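Local coordinates for protein abietadiene synthase, chloroplastic (Abies grandis, PDB 3S9V) that belongs to the terpene synthase family, as a chloroplast protein of grand fir built mainly from alpha helices, at residues V80-Q85 with F258-P263; G91-G96 with L109-T114; V375-E380 with E733-K738; S668-L673 with R745-T750. All blocks are in the same frame, centred on the assembly; numbering follows the deposited sequence.

Overall arrangement
The four contacts form two pairs on opposite sides of the chain's centre. Contact 1 joins helix 77-85 to the loop 258-263, and contact 2 joins the loop 91-96 to helix 101-117; a hydrogen bond from Trp93 NE1 to Ile83 O links them. Each is organised round a tryptophan face: contact 1 is partly buried and mixes aromatic with polar groups, while contact 2 is buried and rests on a cysteine. Contacts 3 and 4, with centres 49 to 59 Å away from those two, touch each other. Contact 3 lies at the surface, where a loop phenylalanine meets a valine and an asparagine at the end of helix 712-736; contact 4 is core, apolar between two helices. None has a hydrogen bond across it.

Contact 1 of 4, residues V80-Q85 with F258-P263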
loop_
_atom_site.group_PDB
_atom_site.type_symbol
_atom_site.label_atom_id
_atom_site.label_comp_id
_atom_site.label_asym_id
_atom_site.label_seq_id
_atom_site.Cartn_x
_atom_site.Cartn_y
_atom_site.Cartn_z
ATOM N N VAL A 80 -29.506 20.359 -20.062
ATOM C CA VAL A 80 -30.880 19.890 -20.210
ATOM C C VAL A 80 -30.922 18.865 -21.341
ATOM O O VAL A 80 -31.555 17.809 -21.226
ATOM C CB VAL A 80 -31.843 21.045 -20.542
ATOM C CG1 VAL A 80 -33.220 20.487 -20.932
ATOM C CG2 VAL A 80 -31.977 21.954 -19.335
ATOM N N GLU A 81 -30.232 19.179 -22.432
ATOM C CA GLU A 81 -30.177 18.277 -23.566
ATOM C C GLU A 81 -29.503 16.972 -23.142
ATOM O O GLU A 81 -29.911 15.894 -23.564
ATOM C CB GLU A 81 -29.399 18.914 -24.723
ATOM C CG GLU A 81 -29.363 18.051 -25.981
ATOM C CD GLU A 81 -30.733 17.890 -26.635
ATOM O OE1 GLU A 81 -30.918 16.907 -27.384
ATOM O OE2 GLU A 81 -31.617 18.747 -26.413
ATOM N N TRP A 82 -28.471 17.065 -22.308
ATOM C CA TRP A 82 -27.779 15.864 -21.848
ATOM C C TRP A 82 -28.775 14.934 -21.158
ATOM O O TRP A 82 -28.774 13.728 -21.377
ATOM C CB TRP A 82 -26.662 16.210 -20.858
ATOM C CG TRP A 82 -25.890 14.995 -20.452
ATOM C CD1 TRP A 82 -24.816 14.453 -21.099
ATOM C CD2 TRP A 82 -26.208 14.101 -19.383
ATOM N NE1 TRP A 82 -24.452 13.272 -20.506
ATOM C CE2 TRP A 82 -25.290 13.030 -19.449
ATOM C CE3 TRP A 82 -27.183 14.096 -18.378
ATOM C CZ2 TRP A 82 -25.319 11.960 -18.545
ATOM C CZ3 TRP A 82 -27.216 13.033 -17.479
ATOM C CH2 TRP A 82 -26.289 11.978 -17.570
ATOM N N ILE A 83 -29.621 15.506 -20.312
ATOM C CA ILE A 83 -30.614 14.721 -19.597
ATOM C C ILE A 83 -31.531 14.023 -20.589
ATOM O O ILE A 83 -31.779 12.829 -20.476
ATOM C CB ILE A 83 -31.446 15.618 -18.659
ATOM C CG1 ILE A 83 -30.537 16.210 -17.577
ATOM C CG2 ILE A 83 -32.570 14.827 -18.050
ATOM C CD1 ILE A 83 -31.181 17.304 -16.752
ATOM N N LEU A 84 -32.018 14.773 -21.572
ATOM C CA LEU A 84 -32.911 14.223 -22.588
ATOM C C LEU A 84 -32.298 13.071 -23.387
ATOM O O LEU A 84 -32.997 12.152 -23.808
ATOM C CB LEU A 84 -33.335 15.327 -23.561
ATOM C CG LEU A 84 -34.163 16.482 -23.001
ATOM C CD1 LEU A 84 -34.344 17.555 -24.072
ATOM C CD2 LEU A 84 -35.509 15.961 -22.540
ATOM N N GLN A 85 -30.990 13.123 -23.585
ATOM C CA GLN A 85 -30.284 12.115 -24.367
ATOM C C GLN A 85 -29.711 10.935 -23.585
ATOM O O GLN A 85 -29.305 9.945 -24.187
ATOM C CB GLN A 85 -29.134 12.786 -25.124
ATOM C CG GLN A 85 -29.523 14.032 -25.891
ATOM C CD GLN A 85 -30.135 13.721 -27.238
ATOM O OE1 GLN A 85 -31.153 13.037 -27.330
ATOM N NE2 GLN A 85 -29.507 14.222 -28.299
ATOM N N PHE A 258 -15.969 18.875 -18.831
ATOM C CA PHE A 258 -16.936 17.908 -19.344
ATOM C C PHE A 258 -17.932 18.360 -20.410
ATOM O O PHE A 258 -18.766 17.570 -20.844
ATOM C CB PHE A 258 -17.692 17.283 -18.175
ATOM C CG PHE A 258 -16.794 16.700 -17.129
ATOM C CD1 PHE A 258 -16.481 17.418 -15.986
ATOM C CD2 PHE A 258 -16.242 15.435 -17.298
ATOM C CE1 PHE A 258 -15.630 16.887 -15.017
ATOM C CE2 PHE A 258 -15.391 14.895 -16.341
ATOM C CZ PHE A 258 -15.085 15.624 -15.195
ATOM N N GLY A 259 -17.864 19.623 -20.819
ATOM C CA GLY A 259 -18.756 20.109 -21.855
ATOM C C GLY A 259 -20.257 20.235 -21.621
ATOM O O GLY A 259 -20.775 21.355 -21.547
ATOM N N ASN A 260 -20.968 19.115 -21.507
ATOM C CA ASN A 260 -22.420 19.172 -21.338
ATOM C C ASN A 260 -22.983 18.460 -20.106
ATOM O O ASN A 260 -24.188 18.234 -20.014
ATOM C CB ASN A 260 -23.092 18.622 -22.597
ATOM C CG ASN A 260 -22.740 17.167 -22.858
ATOM O OD1 ASN A 260 -21.829 16.615 -22.231
ATOM N ND2 ASN A 260 -23.459 16.536 -23.790
ATOM N N HIS A 261 -22.113 18.108 -19.163
ATOM C CA HIS A 261 -22.544 17.445 -17.935
ATOM C C HIS A 261 -21.494 17.639 -16.839
ATOM O O HIS A 261 -20.418 18.182 -17.089
ATOM C CB HIS A 261 -22.750 15.947 -18.176
ATOM C CG HIS A 261 -21.500 15.226 -18.577
ATOM N ND1 HIS A 261 -21.083 15.128 -19.887
ATOM C CD2 HIS A 261 -20.542 14.624 -17.832
ATOM C CE1 HIS A 261 -19.922 14.498 -19.933
ATOM N NE2 HIS A 261 -19.573 14.183 -18.698
ATOM N N VAL A 262 -21.813 17.190 -15.629
ATOM C CA VAL A 262 -20.893 17.297 -14.503
ATOM C C VAL A 262 -20.859 16.023 -13.662
ATOM O O VAL A 262 -21.784 15.206 -13.719
ATOM C CB VAL A 262 -21.295 18.443 -13.566
ATOM C CG1 VAL A 262 -21.416 19.735 -14.341
ATOM C CG2 VAL A 262 -22.597 18.104 -12.884
ATOM N N PRO A 263 -19.773 15.822 -12.891
ATOM C CA PRO A 263 -19.611 14.647 -12.011
ATOM C C PRO A 263 -20.243 14.991 -10.643
ATOM O O PRO A 263 -20.840 16.062 -10.493
ATOM C CB PRO A 263 -18.098 14.495 -11.913
ATOM C CG PRO A 263 -17.634 15.943 -11.953
ATOM C CD PRO A 263 -18.492 16.538 -13.056
#
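Trp82, on the last turns of helix 77-85, lays one face of its indole against His261 while the edge of the same ring meets Asn260. The CB of His261 stands 3.8 Å from the centroid of the five-membered ring of Trp82, only 6° off the normal, a CH-pi contact. The imidazole itself is oblique to that ring, with 38° between the planes and 5.0 Å between the centroids. At the indole edge, Asn260 ND2 comes close to the ring plane, 3.7 Å from Trp82 CD1, with the amide set almost upright against the ring. The indole reaches the loop because its CG is anti to the backbone N (chi1 -176°); the course of the helix backbone already puts Trp82 CB 3.3 Å from the carbonyl Asn260 O. The loop 258-263 follows helix 245-258 within the N-terminal domain of the terpene synthase family, and the contact ties it to a helix far earlier in an all-helical region; Pro54 and Thr59 touch both Trp82 and His261. Asn260 and His261 share an uncommon first torsion, with CG wedged between backbone N and carbonyl carbon. With these torsions His261 ND1 can donate to Asn260 OD1 at 2.9 Å, close to the imidazole plane though tilted from that of the amide. The bond helps hold the imidazole and the amide in this rotation, while Phe258 CB lies over a face of the imidazole.

Contact 2 of 4, residues G91-G96 with L109-T114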
loop_
_atom_site.group_PDB
_atom_site.type_symbol
_atom_site.label_atom_id
_atom_site.label_comp_id
_atom_site.label_asym_id
_atom_site.label_seq_id
_atom_site.Cartn_x
_atom_site.Cartn_y
_atom_site.Cartn_z
ATOM N N GLY A 91 -36.080 3.468 -18.144
ATOM C CA GLY A 91 -36.679 4.736 -17.765
ATOM C C GLY A 91 -35.960 5.495 -16.673
ATOM O O GLY A 91 -36.328 6.624 -16.342
ATOM N N SER A 92 -34.930 4.885 -16.104
ATOM C CA SER A 92 -34.182 5.536 -15.042
ATOM C C SER A 92 -32.998 6.306 -15.615
ATOM O O SER A 92 -32.704 6.222 -16.811
ATOM C CB SER A 92 -33.650 4.492 -14.060
ATOM O OG SER A 92 -32.629 3.710 -14.668
ATOM N N TRP A 93 -32.344 7.065 -14.742
ATOM C CA TRP A 93 -31.138 7.813 -15.082
ATOM C C TRP A 93 -30.128 7.340 -14.041
ATOM O O TRP A 93 -30.512 6.898 -12.957
ATOM C CB TRP A 93 -31.340 9.323 -14.925
ATOM C CG TRP A 93 -31.920 10.005 -16.120
ATOM C CD1 TRP A 93 -31.244 10.492 -17.209
ATOM C CD2 TRP A 93 -33.300 10.292 -16.344
ATOM N NE1 TRP A 93 -32.125 11.069 -18.093
ATOM C CE2 TRP A 93 -33.393 10.960 -17.588
ATOM C CE3 TRP A 93 -34.472 10.049 -15.610
ATOM C CZ2 TRP A 93 -34.609 11.390 -18.113
ATOM C CZ3 TRP A 93 -35.685 10.480 -16.135
ATOM C CH2 TRP A 93 -35.742 11.144 -17.376
ATOM N N GLY A 94 -28.845 7.430 -14.364
ATOM C CA GLY A 94 -27.825 7.003 -13.427
ATOM C C GLY A 94 -26.746 6.261 -14.174
ATOM O O GLY A 94 -26.721 6.275 -15.403
ATOM N N GLU A 95 -25.853 5.605 -13.449
ATOM C CA GLU A 95 -24.785 4.871 -14.105
ATOM C C GLU A 95 -25.278 3.506 -14.596
ATOM O O GLU A 95 -25.648 2.636 -13.802
ATOM C CB GLU A 95 -23.601 4.714 -13.144
ATOM C CG GLU A 95 -22.324 4.191 -13.803
ATOM C CD GLU A 95 -22.086 4.799 -15.176
ATOM O OE1 GLU A 95 -22.593 4.241 -16.170
ATOM O OE2 GLU A 95 -21.404 5.842 -15.261
ATOM N N GLY A 96 -25.298 3.325 -15.913
ATOM C CA GLY A 96 -25.743 2.060 -16.470
ATOM C C GLY A 96 -24.781 0.925 -16.153
ATOM O O GLY A 96 -25.202 -0.195 -15.855
ATOM N N LEU A 109 -35.492 10.901 -9.952
ATOM C CA LEU A 109 -36.306 11.927 -9.323
ATOM C C LEU A 109 -35.741 13.299 -9.699
ATOM O O LEU A 109 -36.475 14.178 -10.144
ATOM C CB LEU A 109 -36.300 11.743 -7.804
ATOM C CG LEU A 109 -37.125 12.745 -6.999
ATOM C CD1 LEU A 109 -38.548 12.787 -7.533
ATOM C CD2 LEU A 109 -37.113 12.355 -5.535
ATOM N N ALA A 110 -34.429 13.470 -9.530
ATOM C CA ALA A 110 -33.779 14.733 -9.859
ATOM C C ALA A 110 -34.005 15.156 -11.317
ATOM O O ALA A 110 -34.266 16.323 -11.589
ATOM C CB ALA A 110 -32.296 14.639 -9.575
ATOM N N CYS A 111 -33.902 14.222 -12.256
ATOM C CA CYS A 111 -34.106 14.568 -13.664
ATOM C C CYS A 111 -35.566 14.885 -14.006
ATOM O O CYS A 111 -35.845 15.775 -14.806
ATOM C CB CYS A 111 -33.586 13.443 -14.570
ATOM S SG CYS A 111 -31.795 13.272 -14.522
ATOM N N ILE A 112 -36.491 14.153 -13.398
ATOM C CA ILE A 112 -37.915 14.365 -13.636
ATOM C C ILE A 112 -38.324 15.756 -13.171
ATOM O O ILE A 112 -39.103 16.446 -13.832
ATOM C CB ILE A 112 -38.750 13.307 -12.891
ATOM C CG1 ILE A 112 -38.668 11.976 -13.638
ATOM C CG2 ILE A 112 -40.182 13.772 -12.738
ATOM C CD1 ILE A 112 -39.292 10.833 -12.878
ATOM N N ILE A 113 -37.791 16.175 -12.031
ATOM C CA ILE A 113 -38.118 17.494 -11.508
ATOM C C ILE A 113 -37.592 18.592 -12.437
ATOM O O ILE A 113 -38.300 19.552 -12.729
ATOM C CB ILE A 113 -37.548 17.656 -10.079
ATOM C CG1 ILE A 113 -38.330 16.744 -9.127
ATOM C CG2 ILE A 113 -37.604 19.112 -9.631
ATOM C CD1 ILE A 113 -37.807 16.730 -7.702
ATOM N N THR A 114 -36.366 18.429 -12.929
ATOM C CA THR A 114 -35.754 19.416 -13.816
ATOM C C THR A 114 -36.435 19.510 -15.186
ATOM O O THR A 114 -36.632 20.608 -15.709
ATOM C CB THR A 114 -34.255 19.116 -14.024
ATOM O OG1 THR A 114 -33.596 19.099 -12.752
ATOM C CG2 THR A 114 -33.610 20.177 -14.907
#
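A cysteine, not another aromatic residue, covers one face of Trp93: Cys111 lies over the indole with both of its side-chain atoms. By sequence, Gln87, Gly91 and Trp93 fit the Q-x(2-5)-G-x-W pattern of a QW motif, as in terpene cyclases, and Gln87 NE2 turns back to bond Gly91 O. The sulfur sits above the five-membered ring, with Cys111 SG 3.8 Å from its centroid and 16° off the normal, a sulfur-aromatic contact. Cys111 CB takes the six-membered ring, 3.7 Å from that centroid, as a CH-pi contact. The side chain can span both rings because SG is beside the backbone N of its own residue (chi1 -68°), leading it along the indole instead of away from it. Trp93 thereby packs the loop against helix 101-117, in buried surroundings shared with Ala56 and Ala60 of helix 56-62. The polar end of the indole is satisfied from a third element, as Trp93 NE1 donates to Ile83 O of helix 77-85, which probably helps to fix the turn of the ring. At the far end of the indole, Ile112 crosses at about a right angle, and its CG1 comes within 4.2 Å of Trp93 CZ3.

Contact 3 of 4, residues V375-E380 with E733-K738; sequences VSFPGE and EFVNNK
Phe377 carries this contact, its ring reaching Val735 and Asn736 at the C-terminal end of helix 712-736. Along the loop that leads to it, Val375 lends its carbonyl O to Arg331, and Ser376 is tied to helix 712-736 further back, its OG to Glu728 and its O to Asn731. In Phe377, CG then lies anti to the carbonyl carbon (chi1 -61°), and the ring reaches the helix. Val735 CG1 meets the ring at its edge, near the plane, 4.0 Å from Phe377 CZ. Asn736 ND2 approaches obliquely, 3.9 Å from Phe377 CE2, without a hydrogen bond. Pro378 and Gly379 occupy the corners of a type II turn running from Phe377 to Glu380, the glycine with positive phi. Glu380 folds back so that its OE1 accepts from Phe377 N at 2.9 Å, met from above the carboxylate plane. Arg331 is shared between that same oxygen, by a salt bridge, and the Phe377 ring, by a cation-pi contact. The loop bridges helices 363-373 and 381-397, with Glu380 at the N-cap position of the latter, and rests on helix 712-736 at the surface, while Arg331 reaches in from helix 320-332.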
loop_
_atom_site.group_PDB
_atom_site.type_symbol
_atom_site.label_atom_id
_atom_site.label_comp_id
_atom_site.label_asym_id
_atom_site.label_seq_id
_atom_site.Cartn_x
_atom_site.Cartn_y
_atom_site.Cartn_z
ATOM N N VAL A 375 5.247 2.857 8.208
ATOM C CA VAL A 375 6.443 3.476 7.645
ATOM C C VAL A 375 6.782 4.703 8.475
ATOM O O VAL A 375 6.757 5.835 7.995
ATOM C CB VAL A 375 6.220 3.861 6.163
ATOM C CG1 VAL A 375 7.535 4.234 5.521
ATOM C CG2 VAL A 375 5.589 2.692 5.415
ATOM N N SER A 376 7.117 4.450 9.734
ATOM C CA SER A 376 7.425 5.500 10.677
ATOM C C SER A 376 8.896 5.604 11.037
ATOM O O SER A 376 9.673 4.656 10.862
ATOM C CB SER A 376 6.637 5.264 11.957
ATOM O OG SER A 376 6.999 4.005 12.502
ATOM N N PHE A 377 9.247 6.772 11.571
ATOM C CA PHE A 377 10.595 7.075 12.006
ATOM C C PHE A 377 10.580 7.140 13.524
ATOM O O PHE A 377 9.523 7.289 14.136
ATOM C CB PHE A 377 11.049 8.425 11.446
ATOM C CG PHE A 377 11.087 8.477 9.952
ATOM C CD1 PHE A 377 11.146 7.307 9.203
ATOM C CD2 PHE A 377 11.094 9.700 9.289
ATOM C CE1 PHE A 377 11.210 7.352 7.813
ATOM C CE2 PHE A 377 11.160 9.755 7.900
ATOM C CZ PHE A 377 11.217 8.575 7.161
ATOM N N PRO A 378 11.755 7.026 14.153
ATOM C CA PRO A 378 11.790 7.081 15.614
ATOM C C PRO A 378 11.213 8.386 16.134
ATOM O O PRO A 378 11.450 9.451 15.561
ATOM C CB PRO A 378 13.278 6.929 15.931
ATOM C CG PRO A 378 13.956 7.473 14.698
ATOM C CD PRO A 378 13.111 6.914 13.590
ATOM N N GLY A 379 10.441 8.289 17.211
ATOM C CA GLY A 379 9.849 9.471 17.809
ATOM C C GLY A 379 8.540 9.966 17.218
ATOM O O GLY A 379 8.028 10.991 17.650
ATOM N N GLU A 380 7.991 9.270 16.232
ATOM C CA GLU A 380 6.730 9.715 15.655
ATOM C C GLU A 380 5.568 9.045 16.381
ATOM O O GLU A 380 4.954 8.100 15.875
ATOM C CB GLU A 380 6.693 9.413 14.158
ATOM C CG GLU A 380 7.835 10.085 13.408
ATOM C CD GLU A 380 7.676 10.055 11.897
ATOM O OE1 GLU A 380 7.365 8.981 11.345
ATOM O OE2 GLU A 380 7.877 11.111 11.264
ATOM N N GLU A 733 16.654 5.171 7.772
ATOM C CA GLU A 733 17.866 5.006 6.975
ATOM C C GLU A 733 17.486 4.675 5.534
ATOM O O GLU A 733 17.965 5.310 4.596
ATOM C CB GLU A 733 18.743 3.887 7.541
ATOM C CG GLU A 733 19.217 4.108 8.960
ATOM C CD GLU A 733 20.115 5.312 9.094
ATOM O OE1 GLU A 733 21.136 5.375 8.374
ATOM O OE2 GLU A 733 19.803 6.192 9.924
ATOM N N PHE A 734 16.614 3.683 5.374
ATOM C CA PHE A 734 16.159 3.249 4.062
ATOM C C PHE A 734 15.576 4.397 3.261
ATOM O O PHE A 734 15.778 4.496 2.052
ATOM C CB PHE A 734 15.103 2.151 4.216
ATOM C CG PHE A 734 14.455 1.740 2.916
ATOM C CD1 PHE A 734 15.188 1.083 1.929
ATOM C CD2 PHE A 734 13.107 1.999 2.686
ATOM C CE1 PHE A 734 14.588 0.689 0.727
ATOM C CE2 PHE A 734 12.493 1.609 1.487
ATOM C CZ PHE A 734 13.233 0.954 0.508
ATOM N N VAL A 735 14.848 5.271 3.940
ATOM C CA VAL A 735 14.216 6.392 3.268
ATOM C C VAL A 735 15.082 7.629 3.089
ATOM O O VAL A 735 15.137 8.183 2.000
ATOM C CB VAL A 735 12.915 6.819 3.998
ATOM C CG1 VAL A 735 12.378 8.104 3.400
ATOM C CG2 VAL A 735 11.866 5.724 3.874
ATOM N N ASN A 736 15.764 8.063 4.141
ATOM C CA ASN A 736 16.558 9.287 4.045
ATOM C C ASN A 736 18.003 9.234 3.550
ATOM O O ASN A 736 18.522 10.247 3.063
ATOM C CB ASN A 736 16.506 10.037 5.380
ATOM C CG ASN A 736 15.095 10.495 5.735
ATOM O OD1 ASN A 736 14.225 10.596 4.867
ATOM N ND2 ASN A 736 14.867 10.786 7.010
ATOM N N ASN A 737 18.660 8.085 3.653
ATOM C CA ASN A 737 20.047 8.004 3.197
ATOM C C ASN A 737 20.167 8.163 1.685
ATOM O O ASN A 737 19.436 7.527 0.921
ATOM C CB ASN A 737 20.693 6.683 3.639
ATOM C CG ASN A 737 20.812 6.564 5.153
ATOM O OD1 ASN A 737 20.670 7.546 5.881
ATOM N ND2 ASN A 737 21.087 5.357 5.631
ATOM N N LYS A 738 21.091 9.020 1.261
ATOM C CA LYS A 738 21.321 9.276 -0.158
ATOM C C LYS A 738 22.223 8.186 -0.719
ATOM O O LYS A 738 23.428 8.369 -0.860
ATOM C CB LYS A 738 21.965 10.651 -0.338
ATOM C CG LYS A 738 21.118 11.781 0.224
ATOM C CD LYS A 738 21.822 13.127 0.144
ATOM C CE LYS A 738 20.973 14.220 0.786
ATOM N NZ LYS A 738 21.641 15.547 0.745
#

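Contact 4 of 4, residues S668-L673 with R745-T750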
loop_
_atom_site.group_PDB
_atom_site.type_symbol
_atom_site.label_atom_id
_atom_site.label_comp_id
_atom_site.label_asym_id
_atom_site.label_seq_id
_atom_site.Cartn_x
_atom_site.Cartn_y
_atom_site.Cartn_z
ATOM N N SER A 668 28.904 1.128 8.599
ATOM C CA SER A 668 27.702 1.956 8.485
ATOM C C SER A 668 26.583 1.544 9.446
ATOM O O SER A 668 26.389 0.362 9.735
ATOM C CB SER A 668 27.162 1.934 7.050
ATOM O OG SER A 668 26.559 0.687 6.735
ATOM N N ARG A 669 25.846 2.532 9.931
ATOM C CA ARG A 669 24.733 2.291 10.843
ATOM C C ARG A 669 23.665 1.483 10.112
ATOM O O ARG A 669 23.011 0.627 10.701
ATOM C CB ARG A 669 24.149 3.627 11.308
ATOM C CG ARG A 669 22.922 3.527 12.196
ATOM C CD ARG A 669 23.247 2.891 13.549
ATOM N NE ARG A 669 22.097 2.920 14.453
ATOM C CZ ARG A 669 22.037 2.266 15.612
ATOM N NH1 ARG A 669 23.058 1.528 16.016
ATOM N NH2 ARG A 669 20.946 2.336 16.363
ATOM N N PHE A 670 23.510 1.757 8.821
ATOM C CA PHE A 670 22.516 1.093 7.978
ATOM C C PHE A 670 22.677 -0.428 7.991
ATOM O O PHE A 670 21.752 -1.154 8.363
ATOM C CB PHE A 670 22.629 1.646 6.550
ATOM C CG PHE A 670 21.462 1.313 5.658
ATOM C CD1 PHE A 670 20.214 1.023 6.188
ATOM C CD2 PHE A 670 21.614 1.323 4.270
ATOM C CE1 PHE A 670 19.129 0.745 5.356
ATOM C CE2 PHE A 670 20.538 1.049 3.433
ATOM C CZ PHE A 670 19.290 0.758 3.979
ATOM N N LEU A 671 23.854 -0.910 7.608
ATOM C CA LEU A 671 24.112 -2.346 7.586
ATOM C C LEU A 671 24.073 -2.947 8.998
ATOM O O LEU A 671 23.639 -4.080 9.182
ATOM C CB LEU A 671 25.477 -2.630 6.956
ATOM C CG LEU A 671 25.696 -4.070 6.473
ATOM C CD1 LEU A 671 25.040 -4.237 5.101
ATOM C CD2 LEU A 671 27.185 -4.376 6.377
ATOM N N GLN A 672 24.536 -2.190 9.985
ATOM C CA GLN A 672 24.543 -2.659 11.364
ATOM C C GLN A 672 23.131 -2.921 11.876
ATOM O O GLN A 672 22.881 -3.930 12.538
ATOM C CB GLN A 672 25.260 -1.642 12.266
ATOM C CG GLN A 672 26.732 -1.451 11.903
ATOM C CD GLN A 672 27.426 -0.357 12.703
ATOM O OE1 GLN A 672 26.793 0.593 13.159
ATOM N NE2 GLN A 672 28.741 -0.478 12.855
ATOM N N LEU A 673 22.206 -2.022 11.555
ATOM C CA LEU A 673 20.820 -2.172 11.979
ATOM C C LEU A 673 20.163 -3.390 11.331
ATOM O O LEU A 673 19.352 -4.080 11.953
ATOM C CB LEU A 673 20.030 -0.910 11.638
ATOM C CG LEU A 673 20.174 0.260 12.617
ATOM C CD1 LEU A 673 19.546 1.504 12.016
ATOM C CD2 LEU A 673 19.507 -0.086 13.931
ATOM N N ARG A 745 17.696 -1.419 -1.265
ATOM C CA ARG A 745 16.796 -2.566 -1.332
ATOM C C ARG A 745 17.522 -3.816 -0.821
ATOM O O ARG A 745 16.950 -4.623 -0.088
ATOM C CB ARG A 745 16.315 -2.786 -2.772
ATOM C CG ARG A 745 15.382 -1.690 -3.296
ATOM C CD ARG A 745 15.134 -1.817 -4.801
ATOM N NE ARG A 745 14.538 -3.099 -5.162
ATOM C CZ ARG A 745 14.424 -3.549 -6.406
ATOM N NH1 ARG A 745 14.867 -2.821 -7.429
ATOM N NH2 ARG A 745 13.865 -4.731 -6.632
ATOM N N LEU A 746 18.786 -3.970 -1.203
ATOM C CA LEU A 746 19.567 -5.123 -0.758
ATOM C C LEU A 746 19.688 -5.140 0.755
ATOM O O LEU A 746 19.607 -6.188 1.378
ATOM C CB LEU A 746 20.966 -5.102 -1.372
ATOM C CG LEU A 746 21.084 -5.638 -2.794
ATOM C CD1 LEU A 746 22.492 -5.403 -3.307
ATOM C CD2 LEU A 746 20.744 -7.127 -2.808
ATOM N N VAL A 747 19.884 -3.971 1.347
ATOM C CA VAL A 747 20.017 -3.895 2.787
ATOM C C VAL A 747 18.680 -4.048 3.510
ATOM O O VAL A 747 18.541 -4.893 4.394
ATOM C CB VAL A 747 20.662 -2.563 3.213
ATOM C CG1 VAL A 747 20.715 -2.473 4.745
ATOM C CG2 VAL A 747 22.065 -2.468 2.649
ATOM N N PHE A 748 17.696 -3.242 3.115
ATOM C CA PHE A 748 16.379 -3.241 3.750
ATOM C C PHE A 748 15.539 -4.503 3.515
ATOM O O PHE A 748 14.850 -4.981 4.413
ATOM C CB PHE A 748 15.600 -2.005 3.285
ATOM C CG PHE A 748 14.367 -1.727 4.090
ATOM C CD1 PHE A 748 14.462 -1.254 5.389
ATOM C CD2 PHE A 748 13.106 -1.951 3.553
ATOM C CE1 PHE A 748 13.321 -1.009 6.141
ATOM C CE2 PHE A 748 11.959 -1.711 4.303
ATOM C CZ PHE A 748 12.070 -1.239 5.592
ATOM N N GLU A 749 15.587 -5.036 2.301
ATOM C CA GLU A 749 14.826 -6.236 1.972
ATOM C C GLU A 749 15.396 -7.463 2.665
ATOM O O GLU A 749 14.659 -8.385 3.019
ATOM C CB GLU A 749 14.816 -6.466 0.464
ATOM C CG GLU A 749 14.122 -5.373 -0.336
ATOM C CD GLU A 749 12.681 -5.159 0.087
ATOM O OE1 GLU A 749 11.983 -6.158 0.352
ATOM O OE2 GLU A 749 12.244 -3.993 0.144
ATOM N N THR A 750 16.713 -7.489 2.844
ATOM C CA THR A 750 17.331 -8.617 3.514
ATOM C C THR A 750 16.812 -8.650 4.958
ATOM O O THR A 750 16.520 -9.719 5.481
ATOM C CB THR A 750 18.881 -8.529 3.467
ATOM O OG1 THR A 750 19.334 -8.754 2.122
ATOM C CG2 THR A 750 19.503 -9.574 4.363
#
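Val747 stands over the face of the Phe670 ring, with one methyl almost exactly above its centre. Val747 CG1 is 3.5 Å from the centroid and 8° off the normal, a CH-pi contact. The rest of the valine leans to one rim: its CB is 3.6 Å from Phe670 CE2, and CG2 lies beyond, nearer the same edge. Phe670 gets there by setting its CG anti to the backbone N (chi1 -166°), which swings the ring across the gap although its CB starts out at an angle to helix 741-757. Leu671, next along, approaches the other branch of the valine, Leu671 CD1 being 4.2 Å from Val747 CG2. The two methyls of one valine thus serve two neighbours, one a ring face and the other a leucine tip. Phe748 turns its ring away, to stack on Phe734.

Helix 669-693 and helix 741-757 run nearly parallel here, with segment axes 9.7 Å apart and 25° between their directions. Both belong to the helical bundle of the terpene synthase fold; further along, the first helix carries a sequence that fits the NDxxTxxxE motif, which binds metal in relatives. Leu730 and Glu733 of helix 712-736 also touch Phe670, while Val645 and Leu646 of helix 641-648 touch Leu671.

The polar groups find partners away from the Phe670-Val747 contact: Ser668 OG caps the first helix by accepting from Leu671 N, Arg669 pairs with Glu729, Arg745 with Glu517, and Thr750 OG1 bonds Tyr527 OH. With no hydrogen bond across, the contact is held mainly by dispersion, through the CH-pi fit and the Leu671 packing.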